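Local atomic coordinates of ORC1-type DNA replication protein 2 (Aeropyrum pernix, PDB entry 1W5T), a protein that binds DNA and ATP and takes part in regulating DNA replication, pairing an AAA+ ATPase domain with a C-terminal winged-helix domain. Residues 119-122 with 123-126. Numbering follows the deposited sequence.
Sequences GAPA and LDIL
P121 hands its carbonyl oxygen to the first turn of helix 122-136. I125 N donates to P121 O over 3.0 Å in a nearly straight bond (161° at the hydrogen). D124 N lies 2.7 Å from P121 O but is strongly bent, making it a weak second donor. The next bond, L126 N to A122 O, is 3.2 Å, although the placing of that oxygen is less certain. Proline is tolerated at the N-cap position because the opening turn makes no use of that residue's own N-H. Its ring restrains phi, and the extended backbone here (psi 151°) gives way to helical angles at A122. With no polar side-chain atom to cap the first amides, it serves the turn through its carbonyl.

Apolar packing follows the same turn. The methyl of A120 reaches back to I125, its CB 3.7 Å from CG1. With chi1 at -58°, I125 turns CG1 back to the N-terminal side, near P121 O and against that methyl, while CD1 approaches A120 O. The short side chain of A120 meets the branched one without bulk of its own, and I125 continues inward onto Y101 and V108 of helix 100-111. A122 meets the same helix at L100 and L104, while L123 and L126 touch I171.

On the more open side, the carboxylate of D124 crosses the CG-CD side of the proline ring at a slant, with OD2 3.5 Å from P121 CD. This is van der Waals contact; the charge is met by K127, which forms a salt bridge with OD1. Aspartate is well placed in a first turn, where its negative charge probably interacts favourably with the helix dipole.

The whole is a helix N-terminus with an N' to N4 hydrophobic staple between A120 and I125, starting a peripheral helix of the AAA+ ATPase domain away from the nucleotide site.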
ATOM      1  N   GLY A 119     -15.447 -27.434  -8.584  1.00 26.40           N
ATOM      2  CA  GLY A 119     -14.712 -28.648  -8.297  1.00 26.84           C
ATOM      3  C   GLY A 119     -13.352 -28.817  -8.954  1.00 27.23           C
ATOM      4  O   GLY A 119     -12.741 -29.896  -8.834  1.00 27.33           O
ATOM      5  N   ALA A 120     -12.850 -27.782  -9.635  1.00 26.66           N
ATOM      6  CA  ALA A 120     -11.524 -27.895 -10.245  1.00 26.65           C
ATOM      7  C   ALA A 120     -10.428 -27.504  -9.250  1.00 26.80           C
ATOM      8  O   ALA A 120     -10.494 -26.438  -8.647  1.00 26.15           O
ATOM      9  CB  ALA A 120     -11.416 -27.037 -11.540  1.00 26.92           C
ATOM     10  N   PRO A 121      -9.405 -28.344  -9.091  1.00 27.12           N
ATOM     11  CA  PRO A 121      -8.265 -27.948  -8.249  1.00 27.30           C
ATOM     12  C   PRO A 121      -7.570 -26.713  -8.838  1.00 27.57           C
ATOM     13  O   PRO A 121      -7.603 -26.499 -10.034  1.00 26.27           O
ATOM     14  CB  PRO A 121      -7.343 -29.172  -8.262  1.00 26.67           C
ATOM     15  CG  PRO A 121      -8.181 -30.293  -8.847  1.00 27.97           C
ATOM     16  CD  PRO A 121      -9.229 -29.675  -9.701  1.00 26.70           C
ATOM     17  N   ALA A 122      -6.978 -25.916  -7.956  1.00 28.59           N
ATOM     18  CA  ALA A 122      -6.218 -24.717  -8.295  1.00 29.14           C
ATOM     19  C   ALA A 122      -5.288 -24.946  -9.473  1.00 29.59           C
ATOM     20  O   ALA A 122      -5.272 -24.159 -10.426  1.00 29.83           O
ATOM     21  CB  ALA A 122      -5.436 -24.248  -7.081  1.00 29.07           C
ATOM     22  N   LEU A 123      -4.540 -26.042  -9.424  1.00 30.16           N
ATOM     23  CA  LEU A 123      -3.669 -26.426 -10.531  1.00 29.96           C
ATOM     24  C   LEU A 123      -4.433 -26.578 -11.843  1.00 29.00           C
ATOM     25  O   LEU A 123      -3.943 -26.149 -12.888  1.00 29.49           O
ATOM     26  CB  LEU A 123      -2.919 -27.734 -10.195  1.00 31.00           C
ATOM     27  CG  LEU A 123      -2.119 -28.484 -11.276  1.00 33.41           C
ATOM     28  CD1 LEU A 123      -0.946 -27.633 -11.759  1.00 36.34           C
ATOM     29  CD2 LEU A 123      -1.603 -29.867 -10.807  1.00 35.29           C
ATOM     30  N   ASP A 124      -5.612 -27.196 -11.797  1.00 27.60           N
ATOM     31  CA  ASP A 124      -6.355 -27.528 -13.013  1.00 26.86           C
ATOM     32  C   ASP A 124      -6.899 -26.256 -13.655  1.00 25.57           C
ATOM     33  O   ASP A 124      -6.882 -26.113 -14.885  1.00 24.65           O
ATOM     34  CB  ASP A 124      -7.491 -28.512 -12.730  1.00 27.62           C
ATOM     35  CG  ASP A 124      -7.025 -29.964 -12.622  1.00 31.32           C
ATOM     36  OD1 ASP A 124      -5.815 -30.268 -12.416  1.00 32.86           O
ATOM     37  OD2 ASP A 124      -7.846 -30.910 -12.717  1.00 38.36           O
ATOM     38  N   ILE A 125      -7.327 -25.319 -12.814  1.00 23.54           N
ATOM     39  CA  ILE A 125      -7.793 -24.022 -13.291  1.00 23.60           C
ATOM     40  C   ILE A 125      -6.677 -23.237 -14.022  1.00 23.28           C
ATOM     41  O   ILE A 125      -6.905 -22.567 -15.016  1.00 23.36           O
ATOM     42  CB  ILE A 125      -8.370 -23.155 -12.141  1.00 22.86           C
ATOM     43  CG1 ILE A 125      -9.537 -23.851 -11.413  1.00 21.79           C
ATOM     44  CG2 ILE A 125      -8.807 -21.803 -12.700  1.00 22.37           C
ATOM     45  CD1 ILE A 125     -10.070 -23.051 -10.174  1.00 19.16           C
ATOM     46  N   LEU A 126      -5.482 -23.341 -13.481  1.00 23.08           N
ATOM     47  CA  LEU A 126      -4.302 -22.760 -14.039  1.00 22.95           C
ATOM     48  C   LEU A 126      -3.995 -23.400 -15.391  1.00 22.32           C
ATOM     49  O   LEU A 126      -3.658 -22.694 -16.336  1.00 21.84           O
ATOM     50  CB  LEU A 126      -3.154 -22.940 -13.044  1.00 23.12           C
ATOM     51  CG  LEU A 126      -2.003 -21.929 -13.086  1.00 25.24           C
ATOM     52  CD1 LEU A 126      -2.497 -20.512 -12.948  1.00 26.98           C
ATOM     53  CD2 LEU A 126      -0.989 -22.245 -11.999  1.00 26.50           C
TER